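Local coordinates for protein adenylyltransferase MntA (Shewanella oneidensis MR-1, PDB 6M6U) that neutralises its cognate toxin HepT mainly by transferring three AMP units from ATP, one after another, onto a tyrosine of the toxin, at residues E[6-10]-E[91-95]; E[20-26]-E[41-47]; E[83-87]-E[103-108]. The protein carries 2 engineered substitutions. Numbering follows the deposited sequence.

Contact 1 of 3, residues E[6-10]-E[91-95]; sequences ENKII and KQLWG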
ATOM      1  N   GLU E   6      17.290  24.801  -1.889  1.00 56.13           N
ATOM      2  CA  GLU E   6      16.318  25.594  -1.150  1.00 54.25           C
ATOM      3  C   GLU E   6      15.810  26.773  -1.966  1.00 58.20           C
ATOM      4  O   GLU E   6      14.674  27.217  -1.762  1.00 62.14           O
ATOM      5  CB  GLU E   6      16.933  26.080   0.164  1.00 49.52           C
ATOM      6  CG  GLU E   6      17.482  24.950   1.020  1.00 50.70           C
ATOM      7  CD  GLU E   6      17.971  25.408   2.381  1.00 55.24           C
ATOM      8  OE1 GLU E   6      18.163  26.628   2.578  1.00 53.50           O
ATOM      9  OE2 GLU E   6      18.159  24.539   3.260  1.00 62.05           O
ATOM     10  N   ASN E   7      16.625  27.294  -2.887  1.00 56.92           N
ATOM     11  CA  ASN E   7      16.177  28.419  -3.700  1.00 52.10           C
ATOM     12  C   ASN E   7      15.067  28.002  -4.651  1.00 49.46           C
ATOM     13  O   ASN E   7      14.155  28.791  -4.921  1.00 48.03           O
ATOM     14  CB  ASN E   7      17.350  29.017  -4.474  1.00 50.75           C
ATOM     15  CG  ASN E   7      18.319  29.758  -3.575  1.00 61.35           C
ATOM     16  OD1 ASN E   7      17.915  30.433  -2.627  1.00 65.44           O
ATOM     17  ND2 ASN E   7      19.610  29.637  -3.868  1.00 67.58           N
ATOM     18  N   LYS E   8      15.125  26.768  -5.154  1.00 45.71           N
ATOM     19  CA  LYS E   8      14.055  26.267  -6.007  1.00 49.29           C
ATOM     20  C   LYS E   8      12.763  26.108  -5.216  1.00 49.01           C
ATOM     21  O   LYS E   8      11.679  26.429  -5.716  1.00 48.36           O
ATOM     22  CB  LYS E   8      14.477  24.940  -6.638  1.00 51.82           C
ATOM     23  CG  LYS E   8      13.712  24.559  -7.889  1.00 61.39           C
ATOM     24  CD  LYS E   8      14.107  23.157  -8.370  1.00 68.09           C
ATOM     25  CE  LYS E   8      15.594  23.064  -8.682  1.00 68.99           C
ATOM     26  NZ  LYS E   8      15.948  21.767  -9.329  1.00 70.18           N
ATOM     27  N   ILE E   9      12.865  25.614  -3.978  1.00 47.93           N
ATOM     28  CA  ILE E   9      11.699  25.502  -3.105  1.00 44.24           C
ATOM     29  C   ILE E   9      11.072  26.871  -2.880  1.00 44.38           C
ATOM     30  O   ILE E   9       9.850  27.039  -2.976  1.00 47.88           O
ATOM     31  CB  ILE E   9      12.094  24.848  -1.769  1.00 40.39           C
ATOM     32  CG1 ILE E   9      12.379  23.361  -1.967  1.00 42.80           C
ATOM     33  CG2 ILE E   9      11.006  25.084  -0.713  1.00 30.13           C
ATOM     34  CD1 ILE E   9      12.817  22.644  -0.711  1.00 44.23           C
ATOM     35  N   ILE E  10      11.902  27.868  -2.575  1.00 42.64           N
ATOM     36  CA  ILE E  10      11.392  29.198  -2.258  1.00 45.08           C
ATOM     37  C   ILE E  10      10.684  29.800  -3.466  1.00 47.24           C
ATOM     38  O   ILE E  10       9.564  30.315  -3.358  1.00 49.60           O
ATOM     39  CB  ILE E  10      12.533  30.101  -1.754  1.00 42.57           C
ATOM     40  CG1 ILE E  10      13.044  29.583  -0.408  1.00 43.60           C
ATOM     41  CG2 ILE E  10      12.070  31.556  -1.650  1.00 36.27           C
ATOM     42  CD1 ILE E  10      14.380  30.159   0.009  1.00 49.58           C
ATOM     43  N   LYS E  91      13.549  24.721   9.874  1.00 44.49           N
ATOM     44  CA  LYS E  91      14.492  25.709   9.364  1.00 46.91           C
ATOM     45  C   LYS E  91      13.709  26.689   8.497  1.00 46.81           C
ATOM     46  O   LYS E  91      13.164  26.307   7.456  1.00 43.58           O
ATOM     47  CB  LYS E  91      15.616  25.042   8.570  1.00 43.47           C
ATOM     48  CG  LYS E  91      16.578  26.028   7.923  1.00 45.88           C
ATOM     49  CD  LYS E  91      17.606  25.325   7.036  1.00 53.87           C
ATOM     50  CE  LYS E  91      18.565  26.330   6.407  1.00 57.93           C
ATOM     51  NZ  LYS E  91      19.536  25.673   5.480  1.00 57.68           N
ATOM     52  N   GLN E  92      13.651  27.947   8.926  1.00 44.80           N
ATOM     53  CA  GLN E  92      12.923  28.956   8.173  1.00 40.66           C
ATOM     54  C   GLN E  92      13.659  29.278   6.879  1.00 46.14           C
ATOM     55  O   GLN E  92      14.829  29.676   6.903  1.00 49.59           O
ATOM     56  CB  GLN E  92      12.742  30.219   9.008  1.00 35.27           C
ATOM     57  CG  GLN E  92      12.176  31.366   8.199  1.00 35.77           C
ATOM     58  CD  GLN E  92      11.795  32.552   9.047  1.00 43.82           C
ATOM     59  OE1 GLN E  92      12.201  32.660  10.206  1.00 49.36           O
ATOM     60  NE2 GLN E  92      11.011  33.461   8.474  1.00 39.87           N
ATOM     61  N   LEU E  93      12.971  29.119   5.748  1.00 47.81           N
ATOM     62  CA  LEU E  93      13.559  29.422   4.449  1.00 47.02           C
ATOM     63  C   LEU E  93      13.169  30.795   3.914  1.00 47.51           C
ATOM     64  O   LEU E  93      13.874  31.326   3.049  1.00 51.87           O
ATOM     65  CB  LEU E  93      13.159  28.358   3.419  1.00 45.85           C
ATOM     66  CG  LEU E  93      13.534  26.900   3.695  1.00 43.71           C
ATOM     67  CD1 LEU E  93      13.144  26.028   2.510  1.00 37.76           C
ATOM     68  CD2 LEU E  93      15.023  26.775   3.989  1.00 46.77           C
ATOM     69  N   TRP E  94      12.077  31.379   4.406  1.00 43.30           N
ATOM     70  CA  TRP E  94      11.589  32.646   3.884  1.00 41.93           C
ATOM     71  C   TRP E  94      10.609  33.244   4.886  1.00 44.57           C
ATOM     72  O   TRP E  94      10.048  32.539   5.728  1.00 50.20           O
ATOM     73  CB  TRP E  94      10.932  32.454   2.510  1.00 44.66           C
ATOM     74  CG  TRP E  94      10.590  33.732   1.811  1.00 46.69           C
ATOM     75  CD1 TRP E  94      11.406  34.479   1.007  1.00 45.24           C
ATOM     76  CD2 TRP E  94       9.337  34.417   1.857  1.00 47.65           C
ATOM     77  NE1 TRP E  94      10.735  35.589   0.551  1.00 44.23           N
ATOM     78  CE2 TRP E  94       9.461  35.572   1.060  1.00 48.62           C
ATOM     79  CE3 TRP E  94       8.122  34.168   2.500  1.00 52.78           C
ATOM     80  CZ2 TRP E  94       8.417  36.476   0.889  1.00 55.59           C
ATOM     81  CZ3 TRP E  94       7.085  35.064   2.329  1.00 60.36           C
ATOM     82  CH2 TRP E  94       7.239  36.205   1.530  1.00 61.08           C
ATOM     83  N   GLY E  95      10.412  34.551   4.785  1.00 45.94           N
ATOM     84  CA  GLY E  95       9.507  35.272   5.653  1.00 44.83           C
ATOM     85  C   GLY E  95      10.254  36.117   6.677  1.00 51.24           C
ATOM     86  O   GLY E  95      11.426  35.890   6.986  1.00 55.23           O
TER
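Leu-93 is the apolar centre of this contact between helix 6-16 and the edge strand 91-94. Its CD1 lies 4.0 Å from Ile-9 CG2, and its CB lies 4.0 Å from Ile-10 CG1, so one branched side chain meets two consecutive helix residues. Ile-10 also brings CD1 to 3.3 Å from the carbonyl O of Leu-93 and CG2 to 4.0 Å from CD1 of Trp-94. Both Leu-93 and Trp-94 point toward the helix because they form a classic beta bulge opposite Ile-23 of strand 20-26, which breaks the usual alternation of side chains. The segment axes approach to 9.0 Å and cross at -60°, the helix packing on one face of the nucleotidyltransferase sheet. One turn before Ile-10, Glu-6 reaches the start of the strand: Lys-91, fully extended, places NZ 2.8 Å from OE2 of Glu-6 in a salt bridge, with a weak second bond to OE1 at 3.3 Å. Apolar side chains thus pack between the helix and the bulge, while complementary charges close the solvent-facing margin.

Contact 2 of 3, residues E[20-26]-E[41-47]; sequences LQLIYLF and EIAVLAA. Engineered in segment 41-47: Glu-41 (natural residue Asp).
Build two extended strands, 20-26 and 41-46, antiparallel at 162°, axes 4.4 Å apart. Leu-22, Tyr-24, Phe-26, Glu-41, Ala-43 and Leu-45 lie on one face, Leu-20, Ile-23, Leu-25, Ile-42, Val-44 and Ala-46 on the other. Glu-41, engineered from Asp, accepts a bond at its O from Phe-26 N (3.0 Å); its CB sits over the Phe-26 ring face, 3.6 Å from the centroid, a CH-pi contact reached with Phe-26 chi1 in p. Ile-42 pairs with Leu-25 at a non-hydrogen-bonded site, its CG1 4.1 Å from Leu-25 CD1, and packs on helix 6-16. Ala-43 and Tyr-24 exchange two bonds, Tyr-24 N to Ala-43 O at 2.8 Å and Ala-43 N to Tyr-24 O at 2.9 Å; the small methyl leaves room for Phe-26, whose CE2 is 3.9 Å from Ala-43 CB. This is the central hairpin of the polymerase beta-type nucleotidyltransferase sheet; at position 41, last of the GSX(10)DXD motif, the natural Asp binds Mg(2+). Val-44 faces Ile-23, CG1 to CG1 4.2 Å. Leu-45 gives N to Leu-22 O (3.0 Å), and its O receives both Gln-21 N (2.7 Å) and Leu-22 N (3.1 Å): a classic beta bulge, with Gln-21 at psi -36°. That shifts the register by one, so Ala-46 pairs with Leu-20, CA to CA 4.2 Å. At Ala-47 the strand has ended, its CB 3.8 Å from Gln-21 NE2.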
ATOM      1  N   LEU E  20       2.013  34.663   0.678  1.00 57.83           N
ATOM      2  CA  LEU E  20       2.848  33.768   1.465  1.00 49.62           C
ATOM      3  C   LEU E  20       3.553  34.542   2.573  1.00 45.11           C
ATOM      4  O   LEU E  20       3.938  35.699   2.393  1.00 45.89           O
ATOM      5  CB  LEU E  20       3.865  33.089   0.554  1.00 47.78           C
ATOM      6  CG  LEU E  20       4.726  31.960   1.106  1.00 47.30           C
ATOM      7  CD1 LEU E  20       3.854  30.818   1.588  1.00 44.21           C
ATOM      8  CD2 LEU E  20       5.668  31.492   0.008  1.00 48.75           C
ATOM      9  N   GLN E  21       3.714  33.906   3.718  1.00 44.16           N
ATOM     10  CA  GLN E  21       4.334  34.590   4.849  1.00 47.27           C
ATOM     11  C   GLN E  21       5.519  33.839   5.431  1.00 46.86           C
ATOM     12  O   GLN E  21       6.476  34.474   5.877  1.00 50.52           O
ATOM     13  CB  GLN E  21       3.292  34.840   5.954  1.00 50.78           C
ATOM     14  CG  GLN E  21       2.182  35.796   5.550  1.00 57.94           C
ATOM     15  CD  GLN E  21       0.997  35.755   6.495  1.00 64.11           C
ATOM     16  OE1 GLN E  21       0.911  34.888   7.365  1.00 68.98           O
ATOM     17  NE2 GLN E  21       0.071  36.690   6.324  1.00 65.71           N
ATOM     18  N   LEU E  22       5.479  32.508   5.457  1.00 42.57           N
ATOM     19  CA  LEU E  22       6.536  31.726   6.079  1.00 43.04           C
ATOM     20  C   LEU E  22       6.747  30.444   5.293  1.00 44.01           C
ATOM     21  O   LEU E  22       5.779  29.795   4.892  1.00 45.25           O
ATOM     22  CB  LEU E  22       6.197  31.393   7.544  1.00 38.90           C
ATOM     23  CG  LEU E  22       6.131  32.558   8.540  1.00 37.54           C
ATOM     24  CD1 LEU E  22       5.391  32.155   9.808  1.00 43.24           C
ATOM     25  CD2 LEU E  22       7.519  33.090   8.884  1.00 32.03           C
ATOM     26  N   ILE E  23       8.013  30.090   5.064  1.00 49.17           N
ATOM     27  CA  ILE E  23       8.397  28.789   4.521  1.00 43.47           C
ATOM     28  C   ILE E  23       9.334  28.123   5.517  1.00 37.14           C
ATOM     29  O   ILE E  23      10.327  28.730   5.939  1.00 36.42           O
ATOM     30  CB  ILE E  23       9.086  28.905   3.147  1.00 45.06           C
ATOM     31  CG1 ILE E  23       8.160  29.536   2.109  1.00 42.48           C
ATOM     32  CG2 ILE E  23       9.546  27.538   2.671  1.00 42.40           C
ATOM     33  CD1 ILE E  23       8.794  29.661   0.743  1.00 33.77           C
ATOM     34  N   TYR E  24       9.025  26.883   5.887  1.00 33.31           N
ATOM     35  CA  TYR E  24       9.893  26.077   6.735  1.00 36.50           C
ATOM     36  C   TYR E  24      10.191  24.756   6.058  1.00 38.47           C
ATOM     37  O   TYR E  24       9.298  24.120   5.487  1.00 39.25           O
ATOM     38  CB  TYR E  24       9.279  25.759   8.102  1.00 39.29           C
ATOM     39  CG  TYR E  24       9.034  26.952   8.977  1.00 46.40           C
ATOM     40  CD1 TYR E  24      10.068  27.535   9.693  1.00 45.89           C
ATOM     41  CD2 TYR E  24       7.763  27.484   9.102  1.00 47.60           C
ATOM     42  CE1 TYR E  24       9.840  28.627  10.498  1.00 48.13           C
ATOM     43  CE2 TYR E  24       7.527  28.569   9.902  1.00 51.65           C
ATOM     44  CZ  TYR E  24       8.567  29.140  10.596  1.00 51.89           C
ATOM     45  OH  TYR E  24       8.323  30.229  11.397  1.00 59.58           O
ATOM     46  N   LEU E  25      11.448  24.350   6.145  1.00 36.19           N
ATOM     47  CA  LEU E  25      11.832  22.967   5.933  1.00 43.26           C
ATOM     48  C   LEU E  25      11.872  22.305   7.304  1.00 44.43           C
ATOM     49  O   LEU E  25      12.422  22.877   8.252  1.00 45.85           O
ATOM     50  CB  LEU E  25      13.194  22.898   5.242  1.00 42.94           C
ATOM     51  CG  LEU E  25      13.712  21.571   4.700  1.00 48.20           C
ATOM     52  CD1 LEU E  25      12.889  21.110   3.495  1.00 48.29           C
ATOM     53  CD2 LEU E  25      15.183  21.724   4.337  1.00 49.01           C
ATOM     54  N   PHE E  26      11.252  21.134   7.430  1.00 40.61           N
ATOM     55  CA  PHE E  26      11.267  20.432   8.708  1.00 39.03           C
ATOM     56  C   PHE E  26      11.434  18.940   8.442  1.00 45.92           C
ATOM     57  O   PHE E  26      11.646  18.506   7.306  1.00 53.60           O
ATOM     58  CB  PHE E  26      10.015  20.757   9.544  1.00 40.37           C
ATOM     59  CG  PHE E  26       8.727  20.174   9.005  1.00 37.49           C
ATOM     60  CD1 PHE E  26       8.137  19.079   9.624  1.00 35.11           C
ATOM     61  CD2 PHE E  26       8.087  20.743   7.907  1.00 32.99           C
ATOM     62  CE1 PHE E  26       6.947  18.540   9.145  1.00 38.55           C
ATOM     63  CE2 PHE E  26       6.897  20.210   7.421  1.00 35.41           C
ATOM     64  CZ  PHE E  26       6.325  19.105   8.044  1.00 38.36           C
ATOM     65  N   GLU E  41       9.724  17.476   3.691  1.00 40.28           N
ATOM     66  CA  GLU E  41       8.602  18.006   4.453  1.00 40.84           C
ATOM     67  C   GLU E  41       8.731  19.519   4.532  1.00 41.23           C
ATOM     68  O   GLU E  41       9.711  20.041   5.078  1.00 36.85           O
ATOM     69  CB  GLU E  41       8.543  17.376   5.845  1.00 44.69           C
ATOM     70  CG  GLU E  41       8.102  15.915   5.824  1.00 47.65           C
ATOM     71  CD  GLU E  41       8.355  15.187   7.132  1.00 62.34           C
ATOM     72  OE1 GLU E  41       7.565  15.356   8.087  1.00 70.48           O
ATOM     73  OE2 GLU E  41       9.351  14.438   7.204  1.00 70.70           O
ATOM     74  N   ILE E  42       7.746  20.219   3.977  1.00 41.62           N
ATOM     75  CA  ILE E  42       7.755  21.672   3.883  1.00 38.61           C
ATOM     76  C   ILE E  42       6.463  22.208   4.482  1.00 38.29           C
ATOM     77  O   ILE E  42       5.376  21.676   4.225  1.00 39.83           O
ATOM     78  CB  ILE E  42       7.914  22.139   2.421  1.00 41.35           C
ATOM     79  CG1 ILE E  42       9.180  21.541   1.812  1.00 35.26           C
ATOM     80  CG2 ILE E  42       7.941  23.669   2.339  1.00 44.75           C
ATOM     81  CD1 ILE E  42       9.174  21.532   0.302  1.00 36.36           C
ATOM     82  N   ALA E  43       6.581  23.262   5.282  1.00 32.49           N
ATOM     83  CA  ALA E  43       5.442  23.918   5.897  1.00 36.05           C
ATOM     84  C   ALA E  43       5.396  25.369   5.441  1.00 38.46           C
ATOM     85  O   ALA E  43       6.435  26.024   5.315  1.00 43.51           O
ATOM     86  CB  ALA E  43       5.515  23.851   7.424  1.00 33.60           C
ATOM     87  N   VAL E  44       4.190  25.864   5.193  1.00 36.31           N
ATOM     88  CA  VAL E  44       3.995  27.234   4.744  1.00 38.50           C
ATOM     89  C   VAL E  44       2.883  27.863   5.565  1.00 43.32           C
ATOM     90  O   VAL E  44       1.949  27.191   6.014  1.00 44.89           O
ATOM     91  CB  VAL E  44       3.665  27.320   3.235  1.00 33.50           C
ATOM     92  CG1 VAL E  44       4.893  26.986   2.406  1.00 32.05           C
ATOM     93  CG2 VAL E  44       2.520  26.382   2.889  1.00 31.73           C
ATOM     94  N   LEU E  45       3.006  29.165   5.777  1.00 47.35           N
ATOM     95  CA  LEU E  45       1.930  29.982   6.307  1.00 44.45           C
ATOM     96  C   LEU E  45       1.647  31.072   5.290  1.00 45.31           C
ATOM     97  O   LEU E  45       2.562  31.793   4.878  1.00 47.95           O
ATOM     98  CB  LEU E  45       2.291  30.593   7.665  1.00 45.34           C
ATOM     99  CG  LEU E  45       1.171  31.373   8.368  1.00 43.55           C
ATOM    100  CD1 LEU E  45       0.038  30.441   8.782  1.00 40.38           C
ATOM    101  CD2 LEU E  45       1.709  32.130   9.570  1.00 36.95           C
ATOM    102  N   ALA E  46       0.397  31.164   4.865  1.00 45.56           N
ATOM    103  CA  ALA E  46      -0.078  32.243   4.019  1.00 44.95           C
ATOM    104  C   ALA E  46      -1.177  32.998   4.757  1.00 47.98           C
ATOM    105  O   ALA E  46      -1.644  32.576   5.819  1.00 47.89           O
ATOM    106  CB  ALA E  46      -0.586  31.707   2.675  1.00 30.36           C
ATOM    107  N   ALA E  47      -1.596  34.127   4.177  1.00 48.78           N
ATOM    108  CA  ALA E  47      -2.658  34.919   4.792  1.00 52.12           C
ATOM    109  C   ALA E  47      -3.948  34.117   4.916  1.00 55.97           C
ATOM    110  O   ALA E  47      -4.635  34.186   5.943  1.00 56.21           O
ATOM    111  CB  ALA E  47      -2.897  36.199   3.991  1.00 48.93           C
TER

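Contact 3 of 3, residues E[83-87]-E[103-108]; sequences CQQVV and FAVKTI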
ATOM      1  N   CYS E  83       2.417  21.866  14.270  1.00 42.06           N
ATOM      2  CA  CYS E  83       2.965  23.219  14.335  1.00 40.34           C
ATOM      3  C   CYS E  83       4.120  23.297  15.325  1.00 37.12           C
ATOM      4  O   CYS E  83       5.111  23.994  15.080  1.00 38.16           O
ATOM      5  CB  CYS E  83       1.869  24.220  14.699  1.00 44.88           C
ATOM      6  SG  CYS E  83       0.719  24.573  13.351  1.00 40.94           S
ATOM      7  N   GLN E  84       4.014  22.587  16.452  1.00 36.43           N
ATOM      8  CA  GLN E  84       5.103  22.584  17.424  1.00 35.23           C
ATOM      9  C   GLN E  84       6.366  21.958  16.838  1.00 41.76           C
ATOM     10  O   GLN E  84       7.477  22.455  17.064  1.00 42.53           O
ATOM     11  CB  GLN E  84       4.670  21.846  18.690  1.00 35.41           C
ATOM     12  CG  GLN E  84       5.780  21.597  19.707  1.00 40.01           C
ATOM     13  CD  GLN E  84       6.044  22.791  20.619  1.00 52.84           C
ATOM     14  OE1 GLN E  84       5.482  23.872  20.437  1.00 51.47           O
ATOM     15  NE2 GLN E  84       6.894  22.589  21.619  1.00 61.30           N
ATOM     16  N   GLN E  85       6.218  20.868  16.080  1.00 39.17           N
ATOM     17  CA  GLN E  85       7.389  20.236  15.474  1.00 41.34           C
ATOM     18  C   GLN E  85       8.082  21.189  14.506  1.00 39.87           C
ATOM     19  O   GLN E  85       9.311  21.335  14.530  1.00 37.83           O
ATOM     20  CB  GLN E  85       6.996  18.942  14.762  1.00 43.04           C
ATOM     21  CG  GLN E  85       8.201  18.226  14.144  1.00 50.93           C
ATOM     22  CD  GLN E  85       7.827  17.044  13.256  1.00 52.83           C
ATOM     23  OE1 GLN E  85       6.685  16.581  13.247  1.00 53.98           O
ATOM     24  NE2 GLN E  85       8.800  16.552  12.503  1.00 57.59           N
ATOM     25  N   VAL E  86       7.303  21.850  13.641  1.00 37.88           N
ATOM     26  CA  VAL E  86       7.863  22.854  12.736  1.00 37.17           C
ATOM     27  C   VAL E  86       8.600  23.929  13.525  1.00 41.14           C
ATOM     28  O   VAL E  86       9.724  24.310  13.186  1.00 39.22           O
ATOM     29  CB  VAL E  86       6.754  23.468  11.863  1.00 35.05           C
ATOM     30  CG1 VAL E  86       7.293  24.649  11.065  1.00 30.29           C
ATOM     31  CG2 VAL E  86       6.171  22.410  10.936  1.00 32.76           C
ATOM     32  N   VAL E  87       7.973  24.426  14.598  1.00 39.54           N
ATOM     33  CA  VAL E  87       8.584  25.474  15.414  1.00 43.04           C
ATOM     34  C   VAL E  87       9.852  24.963  16.089  1.00 50.25           C
ATOM     35  O   VAL E  87      10.824  25.709  16.271  1.00 53.49           O
ATOM     36  CB  VAL E  87       7.565  25.997  16.449  1.00 43.27           C
ATOM     37  CG1 VAL E  87       8.265  26.741  17.566  1.00 35.81           C
ATOM     38  CG2 VAL E  87       6.537  26.893  15.780  1.00 40.89           C
ATOM     39  N   PHE E 103       4.253  33.369  15.002  1.00 46.88           N
ATOM     40  CA  PHE E 103       3.800  31.991  14.844  1.00 48.25           C
ATOM     41  C   PHE E 103       4.342  31.094  15.951  1.00 51.18           C
ATOM     42  O   PHE E 103       3.606  30.269  16.508  1.00 57.03           O
ATOM     43  CB  PHE E 103       4.220  31.472  13.470  1.00 47.75           C
ATOM     44  CG  PHE E 103       3.996  30.005  13.281  1.00 47.45           C
ATOM     45  CD1 PHE E 103       2.711  29.491  13.231  1.00 44.84           C
ATOM     46  CD2 PHE E 103       5.070  29.141  13.144  1.00 49.12           C
ATOM     47  CE1 PHE E 103       2.496  28.142  13.050  1.00 46.44           C
ATOM     48  CE2 PHE E 103       4.864  27.781  12.958  1.00 52.51           C
ATOM     49  CZ  PHE E 103       3.575  27.283  12.911  1.00 51.09           C
ATOM     50  N   ALA E 104       5.623  31.250  16.292  1.00 43.03           N
ATOM     51  CA  ALA E 104       6.226  30.403  17.316  1.00 44.85           C
ATOM     52  C   ALA E 104       5.576  30.632  18.679  1.00 47.85           C
ATOM     53  O   ALA E 104       5.231  29.674  19.383  1.00 49.22           O
ATOM     54  CB  ALA E 104       7.733  30.657  17.378  1.00 43.06           C
ATOM     55  N   VAL E 105       5.391  31.900  19.063  1.00 45.32           N
ATOM     56  CA  VAL E 105       4.786  32.216  20.357  1.00 42.16           C
ATOM     57  C   VAL E 105       3.371  31.652  20.439  1.00 41.39           C
ATOM     58  O   VAL E 105       2.980  31.048  21.447  1.00 42.48           O
ATOM     59  CB  VAL E 105       4.804  33.736  20.599  1.00 39.16           C
ATOM     60  CG1 VAL E 105       3.665  34.146  21.528  1.00 41.62           C
ATOM     61  CG2 VAL E 105       6.129  34.148  21.187  1.00 38.85           C
ATOM     62  N   LYS E 106       2.579  31.847  19.381  1.00 39.81           N
ATOM     63  CA  LYS E 106       1.237  31.273  19.349  1.00 40.41           C
ATOM     64  C   LYS E 106       1.283  29.750  19.426  1.00 43.38           C
ATOM     65  O   LYS E 106       0.501  29.135  20.162  1.00 43.61           O
ATOM     66  CB  LYS E 106       0.506  31.726  18.084  1.00 41.95           C
ATOM     67  CG  LYS E 106      -0.828  31.026  17.850  1.00 47.99           C
ATOM     68  CD  LYS E 106      -1.431  31.411  16.508  1.00 52.54           C
ATOM     69  CE  LYS E 106      -2.509  30.421  16.081  1.00 59.91           C
ATOM     70  NZ  LYS E 106      -3.868  31.035  16.029  1.00 65.21           N
ATOM     71  N   THR E 107       2.205  29.123  18.685  1.00 38.87           N
ATOM     72  CA  THR E 107       2.266  27.665  18.642  1.00 31.85           C
ATOM     73  C   THR E 107       2.660  27.082  19.995  1.00 33.47           C
ATOM     74  O   THR E 107       1.979  26.196  20.525  1.00 39.19           O
ATOM     75  CB  THR E 107       3.258  27.210  17.569  1.00 36.93           C
ATOM     76  OG1 THR E 107       2.799  27.614  16.270  1.00 39.11           O
ATOM     77  CG2 THR E 107       3.406  25.699  17.608  1.00 31.62           C
ATOM     78  N   ILE E 108       3.762  27.562  20.567  1.00 38.91           N
ATOM     79  CA  ILE E 108       4.273  26.985  21.808  1.00 40.20           C
ATOM     80  C   ILE E 108       3.268  27.156  22.941  1.00 41.98           C
ATOM     81  O   ILE E 108       3.104  26.266  23.785  1.00 47.59           O
ATOM     82  CB  ILE E 108       5.636  27.610  22.151  1.00 40.62           C
ATOM     83  CG1 ILE E 108       6.624  27.356  21.005  1.00 40.06           C
ATOM     84  CG2 ILE E 108       6.160  27.055  23.470  1.00 43.42           C
ATOM     85  CD1 ILE E 108       7.946  28.066  21.168  1.00 37.29           C
TER
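Two helical segments, 83-87 of helix 80-89 and 103-108 of helix 97-125, cross at -133° with axes 9.3 Å apart, closest along the backbone at Gln-84 with Thr-107 (CA to CA 5.9 Å) and Val-87 with Ala-104 (5.8 Å). Val-87 is a knob in a hole formed by Phe-103, Ala-104, Thr-107 and Ile-108. Its compact branched side chain fits, CG2 lying 3.4 Å from Phe-103 CE2 and CG1 4.0 Å from Ala-104 CB and 3.9 Å from Ile-108 CD1. Ala-104 suits the close approach because a methyl adds little bulk. A turn earlier, Cys-83 rests CB 3.9 Å from Phe-103 CZ and sets its sulfur at the ring edge, SG 5.1 Å from the centroid. Ala-104 and Ile-108 also pack against a HepT toxin chain, in keeping with the role of helix 97-125 in toxin recognition; Gln-84 touches it too. Thr-107 turns its methyl to the partner helix, CG2 3.6 Å from Cys-83 CB, while its OG1 donates a hydrogen bond to Phe-103 O at 2.8 Å.

In the fold
Contact 2 is the middle of the fold: helix 6-16 of contact 1 packs on one face of its sheet and helix 80-89 of contact 3 on the other. Contact 1, its centre about 8 Å away, shares the sheet: Leu-93 N probably bonds to Ile-23 O and Lys-91 N to Leu-25 O, both at 2.7 Å. Along the chain, contact 1 encloses contact 2. Contact 3, its centre about 12 Å from that of contact 2, brings Val-86 CG1 to 3.5 Å from Tyr-24 CD2; Tyr-24 OH also bonds to Asp-100 in helix 97-125. Contact 2 supplies one Mg(2+)-binding position, 41; the engineered Glu-41 side chain lies about 4 Å from that of Asp-71 and about 5 Å from that of Glu-39, likewise engineered.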